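Local atomic coordinates of ATP phosphoribosyltransferase regulatory subunit (Lactococcus lactis, PDB entry 1Z7M), a protein that is required for the first step of histidine biosynthesis and may allow histidine to exert feedback control on ATP phosphoribosyltransferase activity. Residues S155-V166 against F319-M327; T175-F185 against K270-P280. All coordinates share one frame; numbering follows the deposited sequence.

Contact 1 (S155-V166 against F319-M327); sequences SELEILSLALQV and FAIGFCCHM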
loop_
_atom_site.group_PDB
_atom_site.type_symbol
_atom_site.label_atom_id
_atom_site.label_comp_id
_atom_site.label_asym_id
_atom_site.label_seq_id
_atom_site.Cartn_x
_atom_site.Cartn_y
_atom_site.Cartn_z
ATOM N N SER B 155 23.874 18.175 31.555
ATOM C CA SER B 155 22.704 17.600 30.916
ATOM C C SER B 155 21.847 16.783 31.860
ATOM O O SER B 155 20.674 17.086 32.065
ATOM C CB SER B 155 23.140 16.726 29.744
ATOM O OG SER B 155 23.828 17.505 28.788
ATOM N N GLU B 156 22.438 15.746 32.434
ATOM C CA GLU B 156 21.707 14.880 33.330
ATOM C C GLU B 156 20.956 15.647 34.409
ATOM O O GLU B 156 19.862 15.241 34.807
ATOM C CB GLU B 156 22.654 13.847 33.937
ATOM C CG GLU B 156 23.506 13.135 32.865
ATOM C CD GLU B 156 24.198 11.848 33.347
ATOM O OE1 GLU B 156 24.921 11.898 34.369
ATOM O OE2 GLU B 156 24.025 10.787 32.693
ATOM N N LEU B 157 21.512 16.765 34.868
ATOM C CA LEU B 157 20.843 17.561 35.901
ATOM C C LEU B 157 19.773 18.455 35.318
ATOM O O LEU B 157 18.729 18.678 35.936
ATOM C CB LEU B 157 21.854 18.404 36.675
ATOM C CG LEU B 157 22.376 17.675 37.916
ATOM C CD1 LEU B 157 23.691 18.288 38.394
ATOM C CD2 LEU B 157 21.298 17.712 39.002
ATOM N N GLU B 158 20.037 18.960 34.120
ATOM C CA GLU B 158 19.091 19.830 33.448
ATOM C C GLU B 158 17.829 19.066 33.101
ATOM O O GLU B 158 16.725 19.541 33.357
ATOM C CB GLU B 158 19.701 20.395 32.173
ATOM C CG GLU B 158 18.850 21.452 31.522
ATOM C CD GLU B 158 19.455 21.966 30.228
ATOM O OE1 GLU B 158 20.686 22.214 30.205
ATOM O OE2 GLU B 158 18.695 22.129 29.241
ATOM N N ILE B 159 17.991 17.877 32.524
ATOM C CA ILE B 159 16.847 17.061 32.139
ATOM C C ILE B 159 16.051 16.568 33.357
ATOM O O ILE B 159 14.836 16.720 33.395
ATOM C CB ILE B 159 17.309 15.875 31.252
ATOM C CG1 ILE B 159 17.910 16.406 29.940
ATOM C CG2 ILE B 159 16.148 14.960 30.921
ATOM C CD1 ILE B 159 16.897 17.000 28.978
ATOM N N LEU B 160 16.727 16.003 34.353
ATOM C CA LEU B 160 16.057 15.513 35.569
ATOM C C LEU B 160 15.280 16.609 36.274
ATOM O O LEU B 160 14.186 16.399 36.790
ATOM C CB LEU B 160 17.083 14.960 36.551
ATOM C CG LEU B 160 17.435 13.488 36.417
ATOM C CD1 LEU B 160 18.656 13.184 37.249
ATOM C CD2 LEU B 160 16.261 12.655 36.869
ATOM N N SER B 161 15.887 17.782 36.311
ATOM C CA SER B 161 15.283 18.936 36.940
ATOM C C SER B 161 13.998 19.319 36.198
ATOM O O SER B 161 12.916 19.400 36.795
ATOM C CB SER B 161 16.281 20.082 36.907
ATOM O OG SER B 161 16.201 20.828 38.102
ATOM N N LEU B 162 14.135 19.545 34.892
ATOM C CA LEU B 162 13.026 19.912 34.010
ATOM C C LEU B 162 11.886 18.931 34.150
ATOM O O LEU B 162 10.746 19.325 34.335
ATOM C CB LEU B 162 13.489 19.910 32.561
ATOM C CG LEU B 162 13.267 21.193 31.770
ATOM C CD1 LEU B 162 13.792 21.000 30.347
ATOM C CD2 LEU B 162 11.799 21.549 31.771
ATOM N N ALA B 163 12.204 17.646 34.039
ATOM C CA ALA B 163 11.214 16.589 34.167
ATOM C C ALA B 163 10.391 16.772 35.443
ATOM O O ALA B 163 9.164 16.648 35.435
ATOM C CB ALA B 163 11.901 15.231 34.176
ATOM N N LEU B 164 11.071 17.064 36.543
ATOM C CA LEU B 164 10.386 17.271 37.805
ATOM C C LEU B 164 9.446 18.476 37.724
ATOM O O LEU B 164 8.331 18.461 38.280
ATOM C CB LEU B 164 11.403 17.476 38.921
ATOM C CG LEU B 164 12.151 16.221 39.354
ATOM C CD1 LEU B 164 13.036 16.563 40.530
ATOM C CD2 LEU B 164 11.170 15.146 39.752
ATOM N N GLN B 165 9.894 19.521 37.032
ATOM C CA GLN B 165 9.080 20.716 36.883
ATOM C C GLN B 165 7.859 20.357 36.065
ATOM O O GLN B 165 6.750 20.711 36.421
ATOM C CB GLN B 165 9.883 21.825 36.204
ATOM C CG GLN B 165 11.151 22.194 36.956
ATOM C CD GLN B 165 11.893 23.348 36.313
ATOM O OE1 GLN B 165 11.356 24.446 36.188
ATOM N NE2 GLN B 165 13.129 23.102 35.890
ATOM N N VAL B 166 8.071 19.623 34.981
ATOM C CA VAL B 166 6.977 19.211 34.109
ATOM C C VAL B 166 5.910 18.447 34.876
ATOM O O VAL B 166 4.716 18.590 34.610
ATOM C CB VAL B 166 7.472 18.325 32.947
ATOM C CG1 VAL B 166 6.310 17.836 32.138
ATOM C CG2 VAL B 166 8.392 19.117 32.055
ATOM N N PHE B 319 26.711 13.347 24.168
ATOM C CA PHE B 319 25.692 13.150 25.183
ATOM C C PHE B 319 24.298 13.550 24.670
ATOM O O PHE B 319 24.026 14.710 24.367
ATOM C CB PHE B 319 26.036 13.938 26.448
ATOM C CG PHE B 319 27.346 13.546 27.069
ATOM N N ALA B 320 23.467 12.538 24.586
ATOM C CA ALA B 320 22.074 12.637 24.152
ATOM C C ALA B 320 21.139 12.143 25.255
ATOM O O ALA B 320 21.234 11.007 25.717
ATOM C CB ALA B 320 21.850 11.864 22.865
ATOM N N ILE B 321 20.231 13.002 25.679
ATOM C CA ILE B 321 19.314 12.626 26.736
ATOM C C ILE B 321 18.006 13.392 26.576
ATOM O O ILE B 321 17.974 14.470 25.983
ATOM C CB ILE B 321 19.962 12.890 28.148
ATOM C CG1 ILE B 321 18.974 12.567 29.268
ATOM C CG2 ILE B 321 20.440 14.342 28.267
ATOM C CD1 ILE B 321 19.602 12.630 30.644
ATOM N N GLY B 322 16.924 12.821 27.086
ATOM C CA GLY B 322 15.641 13.476 26.987
ATOM C C GLY B 322 14.588 12.659 27.684
ATOM O O GLY B 322 14.887 11.662 28.333
ATOM N N PHE B 323 13.347 13.098 27.575
ATOM C CA PHE B 323 12.252 12.365 28.179
ATOM C C PHE B 323 10.983 12.617 27.381
ATOM O O PHE B 323 10.951 13.488 26.504
ATOM C CB PHE B 323 12.086 12.724 29.673
ATOM C CG PHE B 323 11.638 14.132 29.938
ATOM C CD1 PHE B 323 10.322 14.511 29.729
ATOM C CD2 PHE B 323 12.531 15.067 30.443
ATOM C CE1 PHE B 323 9.900 15.805 30.025
ATOM C CE2 PHE B 323 12.123 16.363 30.745
ATOM C CZ PHE B 323 10.805 16.733 30.535
ATOM N N CYS B 324 9.944 11.850 27.686
ATOM C CA CYS B 324 8.697 11.950 26.962
ATOM C C CYS B 324 7.487 11.821 27.859
ATOM O O CYS B 324 7.472 10.996 28.771
ATOM C CB CYS B 324 8.668 10.870 25.893
ATOM S SG CYS B 324 7.045 10.477 25.300
ATOM N N CYS B 325 6.474 12.643 27.588
ATOM C CA CYS B 325 5.238 12.655 28.374
ATOM C C CYS B 325 4.120 11.915 27.671
ATOM O O CYS B 325 3.802 12.192 26.519
ATOM C CB CYS B 325 4.787 14.096 28.667
ATOM S SG CYS B 325 5.983 15.048 29.604
ATOM N N HIS B 326 3.516 10.981 28.390
ATOM C CA HIS B 326 2.439 10.189 27.860
ATOM C C HIS B 326 1.121 10.818 28.255
ATOM O O HIS B 326 0.474 10.394 29.206
ATOM C CB HIS B 326 2.586 8.769 28.381
ATOM C CG HIS B 326 3.930 8.176 28.089
ATOM N ND1 HIS B 326 4.737 7.645 29.073
ATOM C CD2 HIS B 326 4.642 8.105 26.940
ATOM C CE1 HIS B 326 5.892 7.282 28.542
ATOM N NE2 HIS B 326 5.860 7.551 27.250
ATOM N N MET B 327 0.736 11.837 27.489
ATOM C CA MET B 327 -0.479 12.622 27.705
ATOM C C MET B 327 -1.770 11.821 27.784
ATOM O O MET B 327 -2.704 12.219 28.459
ATOM C CB MET B 327 -0.596 13.673 26.605
ATOM C CG MET B 327 0.660 14.494 26.368
ATOM S SD MET B 327 1.277 15.443 27.804
ATOM C CE MET B 327 -0.251 16.110 28.532
#
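Ile159 on helix 152-169 settles between Ile321 and Phe323, which reach from strand 320-326 up to the helix. Its CB meets the end of the Ile321 chain at CD1, 4.0 Å away. One branch, CG1, lies 3.7 Å from Ile321 CG2, and the two isoleucines run past each other in opposite directions. The other branch, CG2, meets the edge of the Phe323 ring, in its plane, 3.7 Å from Phe323 CD2. Ile159 CD1 ends 4.1 Å from Ile321 O, at the strand backbone. A beta-branched residue suits this place because its two arms serve two neighbours.

The Phe323 ring is held next by Ala163, whose CB sits over one face, 4.0 Å from the centroid and 27° off the normal, a CH-pi contact that suits a small methyl. Phe323 CB points to the helix, and chi1 67°, with CG between the backbone N and the carbonyl carbon, turns the ring so that Ala163 lies over that face and Ile159 CG2 at its edge. Val166 spreads its methyls over two partners: CG2 approaches Phe323 CZ at the ring edge, and CG1 lies 3.8 Å from Cys325 SG. Between Ile321 and Phe323, Ile159 CG2 also comes within 4.2 Å of Gly322 CA.

Helix and strand run almost parallel, 8° apart with axes 8.5 Å from each other, so the helix lies along the mixed sheet of the class II synthetase fold. Strand 320-326 leading into helix 327-338 is consistent with motif 3 of that family. Polar groups near the helix start find partners outside the contact: Ser155 OG bonds back to Ser151 O, and Glu156 OE2 forms a salt bridge with Arg306 on strand 302-306. With no hydrogen bond across the two segments, their direct contact rests on apolar burial and fit of shape.

Contact 2 (T175-F185 against K270-P280); sequences TVFEIGSAKFF and KPIIIDLGMVP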
loop_
_atom_site.group_PDB
_atom_site.type_symbol
_atom_site.label_atom_id
_atom_site.label_comp_id
_atom_site.label_asym_id
_atom_site.label_seq_id
_atom_site.Cartn_x
_atom_site.Cartn_y
_atom_site.Cartn_z
ATOM N N THR B 175 2.086 11.360 42.701
ATOM C CA THR B 175 3.026 10.852 41.700
ATOM C C THR B 175 4.437 10.602 42.212
ATOM O O THR B 175 5.034 11.446 42.878
ATOM C CB THR B 175 3.188 11.820 40.491
ATOM O OG1 THR B 175 3.829 13.033 40.915
ATOM C CG2 THR B 175 1.842 12.145 39.874
ATOM N N VAL B 176 4.981 9.445 41.864
ATOM C CA VAL B 176 6.335 9.108 42.257
ATOM C C VAL B 176 7.276 9.142 41.055
ATOM O O VAL B 176 6.912 8.769 39.937
ATOM C CB VAL B 176 6.400 7.717 42.910
ATOM C CG1 VAL B 176 5.372 7.639 44.017
ATOM C CG2 VAL B 176 6.172 6.633 41.878
ATOM N N PHE B 177 8.490 9.602 41.309
ATOM C CA PHE B 177 9.511 9.699 40.288
ATOM C C PHE B 177 10.600 8.673 40.641
ATOM O O PHE B 177 11.020 8.595 41.797
ATOM C CB PHE B 177 10.067 11.110 40.299
ATOM C CG PHE B 177 10.950 11.404 39.160
ATOM C CD1 PHE B 177 10.430 11.908 37.981
ATOM C CD2 PHE B 177 12.315 11.183 39.259
ATOM C CE1 PHE B 177 11.261 12.196 36.906
ATOM C CE2 PHE B 177 13.162 11.464 38.195
ATOM C CZ PHE B 177 12.635 11.974 37.013
ATOM N N GLU B 178 11.039 7.883 39.661
ATOM C CA GLU B 178 12.058 6.842 39.881
ATOM C C GLU B 178 13.268 6.957 38.973
ATOM O O GLU B 178 13.124 7.070 37.760
ATOM C CB GLU B 178 11.470 5.447 39.657
ATOM C CG GLU B 178 10.416 5.006 40.655
ATOM C CD GLU B 178 9.730 3.707 40.235
ATOM O OE1 GLU B 178 8.863 3.216 40.991
ATOM O OE2 GLU B 178 10.048 3.179 39.143
ATOM N N ILE B 179 14.462 6.906 39.552
ATOM C CA ILE B 179 15.672 6.972 38.750
ATOM C C ILE B 179 16.464 5.680 38.854
ATOM O O ILE B 179 16.359 4.944 39.836
ATOM C CB ILE B 179 16.566 8.128 39.169
ATOM C CG1 ILE B 179 16.913 8.013 40.651
ATOM C CG2 ILE B 179 15.872 9.427 38.884
ATOM C CD1 ILE B 179 17.857 9.095 41.123
ATOM N N GLY B 180 17.261 5.410 37.832
ATOM C CA GLY B 180 18.045 4.194 37.829
ATOM C C GLY B 180 19.300 4.308 36.988
ATOM O O GLY B 180 19.611 5.381 36.464
ATOM N N SER B 181 20.015 3.194 36.861
ATOM C CA SER B 181 21.250 3.160 36.094
ATOM C C SER B 181 21.420 1.912 35.227
ATOM O O SER B 181 21.425 0.791 35.731
ATOM C CB SER B 181 22.428 3.271 37.046
ATOM O OG SER B 181 23.648 3.174 36.339
ATOM N N ALA B 182 21.562 2.119 33.919
ATOM C CA ALA B 182 21.742 1.018 32.992
ATOM C C ALA B 182 23.074 0.375 33.325
ATOM O O ALA B 182 23.240 -0.837 33.233
ATOM C CB ALA B 182 21.756 1.532 31.564
ATOM N N LYS B 183 24.024 1.206 33.728
ATOM C CA LYS B 183 25.360 0.745 34.072
ATOM C C LYS B 183 25.360 -0.188 35.288
ATOM O O LYS B 183 26.118 -1.154 35.338
ATOM C CB LYS B 183 26.251 1.956 34.328
ATOM C CG LYS B 183 27.697 1.786 33.899
ATOM C CD LYS B 183 28.475 3.091 34.099
ATOM C CE LYS B 183 29.988 2.930 33.888
ATOM N NZ LYS B 183 30.632 1.962 34.850
ATOM N N PHE B 184 24.521 0.108 36.273
ATOM C CA PHE B 184 24.416 -0.722 37.462
ATOM C C PHE B 184 23.665 -1.981 37.029
ATOM O O PHE B 184 24.023 -3.090 37.426
ATOM C CB PHE B 184 23.639 0.026 38.546
ATOM C CG PHE B 184 23.362 -0.784 39.797
ATOM C CD1 PHE B 184 24.090 -0.557 40.965
ATOM C CD2 PHE B 184 22.350 -1.748 39.821
ATOM C CE1 PHE B 184 23.812 -1.271 42.127
ATOM C CE2 PHE B 184 22.068 -2.468 40.981
ATOM C CZ PHE B 184 22.796 -2.230 42.132
ATOM N N PHE B 185 22.625 -1.809 36.213
ATOM C CA PHE B 185 21.856 -2.946 35.725
ATOM C C PHE B 185 22.827 -3.880 35.027
ATOM O O PHE B 185 22.879 -5.068 35.326
ATOM C CB PHE B 185 20.791 -2.507 34.719
ATOM C CG PHE B 185 20.202 -3.648 33.923
ATOM C CD1 PHE B 185 19.251 -4.494 34.489
ATOM C CD2 PHE B 185 20.608 -3.879 32.609
ATOM C CE1 PHE B 185 18.717 -5.537 33.764
ATOM C CE2 PHE B 185 20.078 -4.919 31.882
ATOM C CZ PHE B 185 19.130 -5.751 32.458
ATOM N N LYS B 270 11.470 17.500 44.742
ATOM C CA LYS B 270 10.544 16.391 44.957
ATOM C C LYS B 270 11.308 15.169 45.452
ATOM O O LYS B 270 12.440 14.925 45.037
ATOM C CB LYS B 270 9.837 16.033 43.656
ATOM C CG LYS B 270 8.867 14.873 43.784
ATOM C CD LYS B 270 8.185 14.576 42.458
ATOM C CE LYS B 270 7.061 13.581 42.639
ATOM N NZ LYS B 270 6.012 14.128 43.538
ATOM N N PRO B 271 10.700 14.376 46.348
ATOM C CA PRO B 271 11.424 13.198 46.828
ATOM C C PRO B 271 11.638 12.193 45.703
ATOM O O PRO B 271 10.683 11.641 45.145
ATOM C CB PRO B 271 10.517 12.667 47.939
ATOM C CG PRO B 271 9.142 13.048 47.469
ATOM C CD PRO B 271 9.358 14.459 46.954
ATOM N N ILE B 272 12.897 11.976 45.356
ATOM C CA ILE B 272 13.241 11.038 44.299
ATOM C C ILE B 272 13.317 9.621 44.855
ATOM O O ILE B 272 13.598 9.413 46.036
ATOM C CB ILE B 272 14.600 11.395 43.658
ATOM C CG1 ILE B 272 14.565 12.828 43.142
ATOM C CG2 ILE B 272 14.920 10.432 42.537
ATOM C CD1 ILE B 272 13.386 13.115 42.264
ATOM N N ILE B 273 13.065 8.647 43.997
ATOM C CA ILE B 273 13.119 7.263 44.408
ATOM C C ILE B 273 14.133 6.512 43.557
ATOM O O ILE B 273 14.151 6.626 42.334
ATOM C CB ILE B 273 11.741 6.645 44.300
ATOM C CG1 ILE B 273 10.838 7.300 45.333
ATOM C CG2 ILE B 273 11.809 5.175 44.522
ATOM C CD1 ILE B 273 9.377 6.994 45.145
ATOM N N ILE B 274 15.005 5.763 44.215
ATOM C CA ILE B 274 16.018 5.021 43.495
ATOM C C ILE B 274 15.588 3.572 43.311
ATOM O O ILE B 274 15.271 2.877 44.282
ATOM C CB ILE B 274 17.382 5.096 44.233
ATOM C CG1 ILE B 274 17.820 6.563 44.353
ATOM C CG2 ILE B 274 18.428 4.273 43.480
ATOM C CD1 ILE B 274 19.153 6.802 45.051
ATOM N N ASP B 275 15.545 3.136 42.055
ATOM C CA ASP B 275 15.165 1.766 41.746
ATOM C C ASP B 275 16.345 1.054 41.107
ATOM O O ASP B 275 16.671 1.278 39.942
ATOM C CB ASP B 275 13.979 1.716 40.785
ATOM C CG ASP B 275 13.310 0.351 40.768
ATOM O OD1 ASP B 275 14.025 -0.668 40.923
ATOM O OD2 ASP B 275 12.069 0.294 40.601
ATOM N N LEU B 276 16.999 0.198 41.877
ATOM C CA LEU B 276 18.140 -0.533 41.358
ATOM C C LEU B 276 17.659 -1.775 40.617
ATOM O O LEU B 276 18.457 -2.554 40.109
ATOM C CB LEU B 276 19.069 -0.926 42.508
ATOM C CG LEU B 276 19.750 0.232 43.236
ATOM C CD1 LEU B 276 20.518 -0.283 44.442
ATOM C CD2 LEU B 276 20.672 0.941 42.271
ATOM N N GLY B 277 16.344 -1.954 40.563
ATOM C CA GLY B 277 15.795 -3.105 39.877
ATOM C C GLY B 277 15.154 -2.710 38.565
ATOM O O GLY B 277 14.440 -3.495 37.953
ATOM N N MET B 278 15.414 -1.485 38.136
ATOM C CA MET B 278 14.870 -0.962 36.897
ATOM C C MET B 278 15.571 -1.573 35.694
ATOM O O MET B 278 16.796 -1.563 35.628
ATOM C CB MET B 278 15.049 0.550 36.884
ATOM C CG MET B 278 14.516 1.234 35.660
ATOM S SD MET B 278 14.738 3.017 35.738
ATOM C CE MET B 278 13.341 3.465 36.778
ATOM N N VAL B 279 14.801 -2.109 34.748
ATOM C CA VAL B 279 15.368 -2.708 33.531
ATOM C C VAL B 279 15.346 -1.664 32.408
ATOM O O VAL B 279 14.288 -1.156 32.044
ATOM C CB VAL B 279 14.548 -3.924 33.059
ATOM C CG1 VAL B 279 15.140 -4.464 31.813
ATOM C CG2 VAL B 279 14.512 -4.990 34.111
ATOM N N PRO B 280 16.512 -1.343 31.835
ATOM C CA PRO B 280 16.626 -0.353 30.754
ATOM C C PRO B 280 15.599 -0.611 29.661
ATOM O O PRO B 280 15.537 -1.714 29.124
ATOM C CB PRO B 280 18.039 -0.560 30.231
ATOM C CG PRO B 280 18.749 -1.209 31.337
ATOM C CD PRO B 280 17.751 -2.112 31.977
#
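Ile179 and Ile273 tie the two segments together through their backbones: Ile179 N donates to Ile273 O at 2.8 Å, and the carbonyl points almost straight at the donor (174°). One step on, Asp275 N gives Ile179 O a straight bond of 3.0 Å, whereas the bond from Ile273 N to Phe177 O is bent and weak. Around this ladder the isoleucines interlock. With CG1 of Ile179 between N and the carbonyl carbon (chi1 57°), its CD1 comes over to Ile272 CG2, 3.5 Å away, the two side chains crossing at about a right angle. Ile272 CD1 rests beside Phe177 CD2. Beyond the strand, two rings meet aliphatic groups: Leu276 CD2 sits over the centre of the Phe184 ring, 3.7 Å from its centroid, a CH-pi contact; Pro280 CD likewise lies over the centre of the Phe185 ring, 3.4 Å from its centroid.

Strands 175-181 and 272-274 are parallel neighbours at one edge of the mixed sheet of the class II synthetase core, and the long excursion joining them is largely helical and contains no strand. Parallel pairing suits such a connection, since both strands start at the same end.

Further out, the turns place these groups. Ser181 caps helix 182-191, its OG accepting from Phe184 N and also bonded to Asp287, consistent with fixing the helix start that carries Phe184 and Phe185. Asp275 OD1 takes the N-H of Gly277 at 2.7 Å in an Asx turn, shaping the type I turn that carries Leu276 and Met278. Asp275 OD2 lies 3.8 Å from Glu178 OE2, with the carboxylate planes 70° apart. Glu178 OE2 forms a salt bridge with a basic side chain of another protein chain, and a basic side chain of that chain packs on Asp275, which would be expected to ease the repulsion.

The two contacts lie about 14 Å apart, centre to centre, and are joined by helix 152-169. While the helix presents Ile159 and Ala163 to strand 320-326 in contact 1, Leu160 and Leu164 reach contact 2: Leu160 CD2 lies 3.6 Å from Phe177 CE2, and Leu164 CD1 is 3.9 Å from Ile272 CD1. The helix leads on in the chain to strand 175-181, so the same element packs on a central strand and on the parallel pair at the sheet edge. Contact 2 is nested within the chain loop closed by contact 1. Only contact 2 is touched by another protein of the assembly, on its Glu178 side, where a phosphate ion, probably from crystallisation, also lies about 3 Å from the Glu178 side chain.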